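Local coordinates for protein thymidylate synthase 1 (Bacillus subtilis, PDB 1BSF) that probably catalyses, as a homodimer, the reductive methylation of dUMP to dTMP with 5,10-methylenetetrahydrofolate as both methyl donor and reductant, supplying a precursor for DNA synthesis, at residues 109-114 against 144-149; 131-136 against 204-209; 173-178 against 211-216. One frame throughout, in Å; residues are numbered along the deposited sequence.

Interaction 1 (109-114 against 144-149)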
# COMPACT_ATOMS: atom_id res chain seq x y z
N PHE A 109 -0.58 10.80 -16.84
CA PHE A 109 0.42 11.84 -16.80
C PHE A 109 1.52 11.54 -15.79
O PHE A 109 2.61 12.13 -15.84
CB PHE A 109 -0.24 13.18 -16.46
CG PHE A 109 0.75 14.29 -16.25
CD1 PHE A 109 1.24 15.02 -17.32
CD2 PHE A 109 1.24 14.56 -14.97
CE1 PHE A 109 2.21 16.01 -17.13
CE2 PHE A 109 2.21 15.55 -14.77
CZ PHE A 109 2.70 16.27 -15.85
N GLN A 110 1.25 10.63 -14.86
CA GLN A 110 2.24 10.29 -13.86
C GLN A 110 3.18 9.19 -14.33
O GLN A 110 4.34 9.14 -13.93
CB GLN A 110 1.53 9.85 -12.58
CG GLN A 110 1.23 10.99 -11.63
CD GLN A 110 2.38 11.95 -11.50
OE1 GLN A 110 3.55 11.56 -11.60
NE2 GLN A 110 2.06 13.21 -11.26
N LEU A 111 2.66 8.33 -15.19
CA LEU A 111 3.41 7.21 -15.73
C LEU A 111 4.29 7.60 -16.92
O LEU A 111 5.32 6.98 -17.17
CB LEU A 111 2.45 6.10 -16.16
CG LEU A 111 1.91 5.25 -15.00
CD1 LEU A 111 0.66 4.50 -15.44
CD2 LEU A 111 2.97 4.28 -14.53
N GLY A 112 3.88 8.63 -17.65
CA GLY A 112 4.65 9.06 -18.81
C GLY A 112 5.87 9.89 -18.47
O GLY A 112 6.81 9.97 -19.26
N LYS A 113 5.86 10.50 -17.29
CA LYS A 113 6.96 11.35 -16.85
C LYS A 113 8.32 10.66 -16.99
O LYS A 113 8.53 9.59 -16.44
CB LYS A 113 6.75 11.76 -15.39
CG LYS A 113 5.81 12.95 -15.20
CD LYS A 113 5.81 13.44 -13.75
CE LYS A 113 6.18 14.92 -13.67
NZ LYS A 113 5.99 15.49 -12.30
N LYS A 114 9.25 11.28 -17.71
CA LYS A 114 10.57 10.70 -17.86
C LYS A 114 11.38 11.12 -16.65
O LYS A 114 12.23 12.01 -16.74
CB LYS A 114 11.24 11.21 -19.14
CG LYS A 114 10.36 11.15 -20.36
CD LYS A 114 10.28 9.75 -20.92
CE LYS A 114 9.35 9.70 -22.13
NZ LYS A 114 8.34 8.59 -22.09
N THR A 144 5.33 1.06 -9.11
CA THR A 144 4.79 2.18 -9.87
C THR A 144 4.00 2.95 -8.82
O THR A 144 3.37 2.34 -7.92
CB THR A 144 3.83 1.77 -11.00
OG1 THR A 144 2.48 1.91 -10.54
CG2 THR A 144 4.09 0.35 -11.46
N MET A 145 4.03 4.27 -8.93
CA MET A 145 3.39 5.14 -7.95
C MET A 145 2.63 6.28 -8.61
O MET A 145 3.20 7.08 -9.34
CB MET A 145 4.49 5.68 -7.01
CG MET A 145 4.03 6.61 -5.88
SD MET A 145 2.59 5.99 -5.00
CE MET A 145 3.22 4.39 -4.52
N LEU A 146 1.32 6.35 -8.37
CA LEU A 146 0.52 7.43 -8.96
C LEU A 146 0.41 8.58 -7.97
O LEU A 146 0.45 9.75 -8.37
CB LEU A 146 -0.88 6.93 -9.34
CG LEU A 146 -0.98 6.20 -10.68
CD1 LEU A 146 -2.43 5.92 -11.01
CD2 LEU A 146 -0.34 7.04 -11.77
N TRP A 147 0.30 8.25 -6.69
CA TRP A 147 0.21 9.24 -5.62
C TRP A 147 1.46 10.13 -5.54
O TRP A 147 2.39 9.83 -4.77
CB TRP A 147 0.00 8.55 -4.27
CG TRP A 147 -0.56 9.46 -3.23
CD1 TRP A 147 0.14 10.17 -2.30
CD2 TRP A 147 -1.94 9.76 -3.02
NE1 TRP A 147 -0.73 10.88 -1.51
CE2 TRP A 147 -2.01 10.65 -1.93
CE3 TRP A 147 -3.13 9.36 -3.64
CZ2 TRP A 147 -3.22 11.15 -1.44
CZ3 TRP A 147 -4.34 9.86 -3.16
CH2 TRP A 147 -4.38 10.74 -2.07
N ASN A 148 1.48 11.21 -6.32
CA ASN A 148 2.61 12.14 -6.33
C ASN A 148 2.31 13.27 -5.36
O ASN A 148 1.45 14.12 -5.63
CB ASN A 148 2.81 12.72 -7.72
CG ASN A 148 4.10 13.47 -7.85
OD1 ASN A 148 4.84 13.64 -6.88
ND2 ASN A 148 4.40 13.92 -9.06
N PRO A 149 3.03 13.32 -4.23
CA PRO A 149 2.85 14.35 -3.21
C PRO A 149 3.12 15.74 -3.77
O PRO A 149 2.62 16.73 -3.26
CB PRO A 149 3.83 13.97 -2.12
CG PRO A 149 4.87 13.14 -2.82
CD PRO A 149 4.11 12.38 -3.87
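Q110 and N148 meet with their amides almost perpendicular, the two planes 88° apart and the chains crossing at about a right angle. Their nearest atoms are two donors, Q110 NE2 and N148 ND2, 3.3 Å apart, so what joins them is packing rather than a hydrogen bond; the aliphatic CB of N148 also lies 3.7 Å from Q110 NE2. Each amide nitrogen has its strongest partner in an acid: Q110 NE2 in E151, N148 ND2 in D150 of the second subunit. A bend at chi2 (-43°) turns the far end of Q110 along the 144-149 segment to N148, while its CB rests on L146 CD2 at 3.5 Å. N148 carries its CG trans to the main-chain nitrogen (chi1 -169°), which sends the amide toward helix 108-111. K113 arrives across N148, its NZ 3.9 Å from N148 ND2; the ammonium forms a salt bridge with E151, which thus serves both K113 and Q110, and the negative side chains nearby probably offset the gathering of donors. Beside this polar group lies an apolar one: L111 CG stands 4.3 Å from L146 CD2, and L111 CD2 comes within 4.4 Å of T144 CB. I74 and W75 of helix 64-77 pack on L111 as well. The contact thus seats the short helix 108-111 against the end of strand 143-145 and the loop after it. In this thymidylate synthase fold, that loop runs into the dimer interface, where N148 packs on N148 of the second subunit and W147, centre of an inverse gamma turn, packs on M145 of that subunit.

Interaction 2 (131-136 against 204-209)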
# COMPACT_ATOMS: atom_id res chain seq x y z
N HIS A 131 12.24 -2.75 -18.12
CA HIS A 131 13.61 -3.22 -18.23
C HIS A 131 14.11 -3.98 -17.01
O HIS A 131 14.68 -5.06 -17.13
CB HIS A 131 14.55 -2.05 -18.53
CG HIS A 131 15.98 -2.46 -18.74
ND1 HIS A 131 16.81 -2.83 -17.70
CD2 HIS A 131 16.71 -2.59 -19.87
CE1 HIS A 131 17.99 -3.16 -18.19
NE2 HIS A 131 17.96 -3.02 -19.50
N GLN A 132 13.88 -3.41 -15.83
CA GLN A 132 14.33 -4.01 -14.58
C GLN A 132 13.76 -5.38 -14.31
O GLN A 132 14.42 -6.22 -13.70
CB GLN A 132 13.99 -3.09 -13.41
CG GLN A 132 14.84 -1.83 -13.36
CD GLN A 132 16.29 -2.09 -13.71
OE1 GLN A 132 16.62 -2.44 -14.85
NE2 GLN A 132 17.18 -1.91 -12.74
N LEU A 133 12.54 -5.62 -14.77
CA LEU A 133 11.89 -6.91 -14.55
C LEU A 133 12.62 -8.08 -15.19
O LEU A 133 12.57 -9.21 -14.69
CB LEU A 133 10.45 -6.86 -15.07
CG LEU A 133 9.39 -6.52 -14.02
CD1 LEU A 133 8.01 -6.52 -14.64
CD2 LEU A 133 9.47 -7.51 -12.88
N LYS A 134 13.28 -7.81 -16.31
CA LYS A 134 14.00 -8.85 -17.04
C LYS A 134 15.52 -8.75 -16.90
O LYS A 134 16.25 -9.56 -17.45
CB LYS A 134 13.63 -8.80 -18.52
CG LYS A 134 12.53 -7.80 -18.85
CD LYS A 134 12.49 -7.46 -20.35
CE LYS A 134 11.98 -6.03 -20.60
NZ LYS A 134 10.61 -6.03 -21.17
N ASN A 135 15.99 -7.74 -16.16
CA ASN A 135 17.43 -7.57 -15.96
C ASN A 135 17.74 -7.39 -14.48
O ASN A 135 18.90 -7.30 -14.08
CB ASN A 135 17.94 -6.38 -16.76
CG ASN A 135 18.30 -6.76 -18.19
OD1 ASN A 135 17.92 -6.08 -19.15
ND2 ASN A 135 19.04 -7.86 -18.34
N ASN A 136 16.68 -7.33 -13.68
CA ASN A 136 16.79 -7.19 -12.23
C ASN A 136 15.50 -7.75 -11.64
O ASN A 136 14.76 -7.07 -10.94
CB ASN A 136 16.93 -5.72 -11.84
CG ASN A 136 17.67 -5.54 -10.54
OD1 ASN A 136 17.85 -4.42 -10.05
ND2 ASN A 136 18.10 -6.65 -9.96
N GLN A 204 3.22 -11.94 -20.27
CA GLN A 204 3.50 -12.48 -21.59
C GLN A 204 4.70 -11.85 -22.28
O GLN A 204 5.52 -12.55 -22.87
CB GLN A 204 2.25 -12.33 -22.46
CG GLN A 204 2.54 -12.21 -23.95
CD GLN A 204 1.34 -12.56 -24.81
OE1 GLN A 204 1.08 -13.73 -25.09
NE2 GLN A 204 0.59 -11.54 -25.23
N VAL A 205 4.83 -10.52 -22.21
CA VAL A 205 5.95 -9.86 -22.88
C VAL A 205 7.31 -10.05 -22.20
O VAL A 205 8.34 -10.10 -22.87
CB VAL A 205 5.68 -8.34 -23.07
CG1 VAL A 205 4.19 -8.10 -23.17
CG2 VAL A 205 6.27 -7.53 -21.92
N THR A 206 7.31 -10.16 -20.87
CA THR A 206 8.55 -10.36 -20.13
C THR A 206 8.91 -11.84 -20.16
O THR A 206 10.04 -12.23 -19.85
CB THR A 206 8.44 -9.91 -18.66
OG1 THR A 206 7.15 -10.25 -18.15
CG2 THR A 206 8.63 -8.42 -18.55
N GLY A 207 7.93 -12.67 -20.52
CA GLY A 207 8.15 -14.10 -20.59
C GLY A 207 8.32 -14.73 -19.22
O GLY A 207 9.35 -15.32 -18.92
N TYR A 208 7.29 -14.59 -18.39
CA TYR A 208 7.30 -15.14 -17.03
C TYR A 208 5.90 -15.65 -16.74
O TYR A 208 4.92 -14.99 -17.08
CB TYR A 208 7.63 -14.07 -16.00
CG TYR A 208 9.09 -13.74 -15.86
CD1 TYR A 208 9.94 -14.57 -15.13
CD2 TYR A 208 9.60 -12.57 -16.39
CE1 TYR A 208 11.28 -14.23 -14.93
CE2 TYR A 208 10.93 -12.22 -16.21
CZ TYR A 208 11.77 -13.05 -15.47
OH TYR A 208 13.09 -12.68 -15.27
N GLU A 209 5.81 -16.81 -16.10
CA GLU A 209 4.51 -17.38 -15.75
C GLU A 209 3.83 -16.42 -14.77
O GLU A 209 4.50 -15.60 -14.13
CB GLU A 209 4.70 -18.74 -15.09
CG GLU A 209 4.60 -19.92 -16.04
CD GLU A 209 4.27 -21.22 -15.31
OE1 GLU A 209 4.94 -21.51 -14.30
OE2 GLU A 209 3.33 -21.94 -15.73
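A Schellman motif closes helix 188-206 where T206 and Y208 pack against L133 and K134, near the C-terminal end of helix 125-135. G207, with positive phi (70°), is its C-prime residue: Y208 N returns to A203 O, and a weak bond joins G207 N to Q204 O. The turn brings T206 and Y208 to the same neighbour, for both of their side chains set out toward helix 125-135. The methyl of T206 does most of the touching. T206 CG2 lies 4.2 Å from L133 CB and 4.0 Å from K134 CG, with the K134 chain crossing the threonine at about a right angle. K134 then bends at chi4 (-107°), which carries NZ back to within 4.1 Å of the same T206 CG2, so one methyl is met by both CG and the terminal NZ of the lysine. The hydroxyl of T206 faces its own helix instead, where OG1 bonds to I202 O and A203 O; with chi1 at 38°, it is CG2 that remains for the neighbouring helix. L173 of strand 172-179 packs on L133 and T206, and V168 of strand 161-168 on L133 and Y208, so the two helix ends meet against these neighbouring strands of the mixed sheet. P137, just after the first helix, adds another neighbour for the tyrosine. No hydrogen bond crosses between the segments. The phenol of Y208 instead approaches the backbone of L133 obliquely, its CE2 3.7 Å and its OH 3.6 Å from L133 O.

Interaction 3 (173-178 against 211-216)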
# COMPACT_ATOMS: atom_id res chain seq x y z
N LEU A 173 5.59 -14.25 -12.02
CA LEU A 173 5.41 -12.83 -11.83
C LEU A 173 4.21 -12.61 -10.93
O LEU A 173 3.09 -13.01 -11.27
CB LEU A 173 5.17 -12.16 -13.19
CG LEU A 173 4.94 -10.65 -13.35
CD1 LEU A 173 4.86 -9.96 -12.01
CD2 LEU A 173 6.07 -10.08 -14.17
N HIS A 174 4.43 -12.00 -9.77
CA HIS A 174 3.34 -11.74 -8.85
C HIS A 174 3.03 -10.25 -8.86
O HIS A 174 3.93 -9.40 -8.88
CB HIS A 174 3.70 -12.20 -7.44
CG HIS A 174 4.14 -13.63 -7.36
ND1 HIS A 174 3.29 -14.64 -6.98
CD2 HIS A 174 5.34 -14.21 -7.59
CE1 HIS A 174 3.95 -15.79 -6.98
NE2 HIS A 174 5.20 -15.55 -7.35
N LEU A 175 1.73 -9.95 -8.82
CA LEU A 175 1.26 -8.57 -8.86
C LEU A 175 0.37 -8.23 -7.67
O LEU A 175 -0.68 -8.85 -7.46
CB LEU A 175 0.50 -8.31 -10.16
CG LEU A 175 -0.21 -6.96 -10.30
CD1 LEU A 175 0.62 -5.81 -9.74
CD2 LEU A 175 -0.46 -6.73 -11.77
N GLU A 176 0.79 -7.24 -6.91
CA GLU A 176 0.05 -6.77 -5.75
C GLU A 176 -0.45 -5.40 -6.14
O GLU A 176 0.28 -4.62 -6.76
CB GLU A 176 0.99 -6.65 -4.53
CG GLU A 176 0.52 -7.38 -3.27
CD GLU A 176 1.35 -7.03 -2.04
OE1 GLU A 176 2.52 -6.61 -2.17
OE2 GLU A 176 0.81 -7.17 -0.92
N VAL A 177 -1.69 -5.08 -5.78
CA VAL A 177 -2.24 -3.78 -6.14
C VAL A 177 -2.93 -3.17 -4.93
O VAL A 177 -3.41 -3.90 -4.06
CB VAL A 177 -3.32 -3.91 -7.27
CG1 VAL A 177 -3.85 -2.55 -7.62
CG2 VAL A 177 -2.74 -4.59 -8.51
N ARG A 178 -2.99 -1.84 -4.87
CA ARG A 178 -3.70 -1.21 -3.76
C ARG A 178 -4.54 0.01 -4.10
O ARG A 178 -4.13 0.88 -4.86
CB ARG A 178 -2.74 -0.85 -2.62
CG ARG A 178 -3.50 -0.36 -1.39
CD ARG A 178 -2.93 -0.92 -0.09
NE ARG A 178 -3.59 -0.38 1.11
CZ ARG A 178 -3.77 0.91 1.36
NH1 ARG A 178 -3.35 1.83 0.51
NH2 ARG A 178 -4.38 1.28 2.48
N GLY A 211 2.09 -15.22 -11.40
CA GLY A 211 2.15 -15.57 -10.00
C GLY A 211 0.82 -15.22 -9.37
O GLY A 211 -0.18 -15.08 -10.06
N GLU A 212 0.79 -15.08 -8.05
CA GLU A 212 -0.45 -14.75 -7.36
C GLU A 212 -0.89 -13.34 -7.70
O GLU A 212 -0.06 -12.46 -7.90
CB GLU A 212 -0.26 -14.87 -5.84
CG GLU A 212 -1.35 -15.68 -5.11
CD GLU A 212 -1.63 -15.16 -3.70
OE1 GLU A 212 -0.69 -15.10 -2.88
OE2 GLU A 212 -2.80 -14.81 -3.43
N TYR A 213 -2.20 -13.11 -7.77
CA TYR A 213 -2.69 -11.77 -8.03
C TYR A 213 -3.35 -11.34 -6.73
O TYR A 213 -4.28 -12.00 -6.25
CB TYR A 213 -3.68 -11.75 -9.19
CG TYR A 213 -4.34 -10.40 -9.38
CD1 TYR A 213 -3.58 -9.23 -9.39
CD2 TYR A 213 -5.72 -10.29 -9.50
CE1 TYR A 213 -4.18 -7.98 -9.52
CE2 TYR A 213 -6.34 -9.06 -9.63
CZ TYR A 213 -5.56 -7.91 -9.64
OH TYR A 213 -6.18 -6.70 -9.76
N ILE A 214 -2.86 -10.25 -6.16
CA ILE A 214 -3.33 -9.73 -4.88
C ILE A 214 -3.83 -8.31 -5.03
O ILE A 214 -3.13 -7.46 -5.56
CB ILE A 214 -2.16 -9.73 -3.84
CG1 ILE A 214 -1.48 -11.10 -3.81
CG2 ILE A 214 -2.67 -9.34 -2.45
CD1 ILE A 214 0.03 -11.03 -3.81
N PHE A 215 -5.04 -8.05 -4.54
CA PHE A 215 -5.64 -6.72 -4.66
C PHE A 215 -5.97 -6.18 -3.27
O PHE A 215 -6.71 -6.81 -2.52
CB PHE A 215 -6.90 -6.83 -5.51
CG PHE A 215 -7.47 -5.51 -5.94
CD1 PHE A 215 -8.30 -4.78 -5.10
CD2 PHE A 215 -7.28 -5.06 -7.25
CE1 PHE A 215 -8.95 -3.63 -5.55
CE2 PHE A 215 -7.93 -3.91 -7.71
CZ PHE A 215 -8.77 -3.20 -6.87
N ASN A 216 -5.43 -5.01 -2.94
CA ASN A 216 -5.67 -4.40 -1.64
C ASN A 216 -6.53 -3.15 -1.68
O ASN A 216 -6.32 -2.23 -2.48
CB ASN A 216 -4.33 -4.10 -0.94
CG ASN A 216 -3.48 -5.32 -0.80
OD1 ASN A 216 -3.95 -6.36 -0.36
ND2 ASN A 216 -2.21 -5.22 -1.18
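In H174, CG lies anti to the carbonyl carbon (chi1 -54°), which swings the imidazole across to the neighbouring strand and lays one face over G211. G211 CA sits 3.6 Å from the ring centroid, 24° off the normal, a CH-pi contact offset toward the rim. L175 and Y213 both hold CG anti to the backbone N (chi1 173° in each), so they run side by side, with L175 CG 4.2 Å from Y213 CD1. V177 CG2 then comes in at the edge of the tyrosine ring, 3.8 Å from Y213 CE1, and V177 CB packs on F215. The backbones form a parallel ladder: L175 N bonds to E212 O, I214 N to L175 O at 2.9 Å and nearly straight, V177 N to I214 O, and N216 N to V177 O. L175, Y213, V177 and F215 occupy the sheet face covered in part by helix 188-206, which packs on L175 and Y213; the F215 side chain also lies about 4 Å from that of N191, a predicted dUMP-binding residue. On the face bearing E176, I214, R178 and N216, E176 CG rests on I214 CB at 3.6 Å, and R178 CD meets N216 CB at the same distance, the two chains crossing at about a right angle. Here the second subunit closes in. E176 and R178 exchange salt bridges with R178 and E176 of that subunit. Within its own chain E176 OE1 also bonds Y167 OH, and N216 OD1 accepts from Q46 NE2. One strand pair therefore puts aliphatic and aromatic groups on one face and buried charges on the other, against the second subunit, where reciprocal pairing probably offsets the cost of burying them.

In the fold
From the N terminus, interaction 1 closes a loop of 29 residues, joining helix 108-111 to the end of strand 143-145. Interaction 2 opens inside that loop, at 131-136, and closes only at 204-209, so the two cross; it ties helix 125-135 to helix 188-206. Interaction 3 starts within the span of interaction 2 and ends beyond it, crossing it in turn, and pairs strands 172-179 and 209-223; interactions 1 and 3 lie in series. Interactions 2 and 3 touch where E209 O lies 2.7 Å from L173 N, a probable hydrogen bond, beside the packing of L173 on Y208. Interactions 1 and 3 do not touch, yet both reach the same mixed sheet and the second subunit.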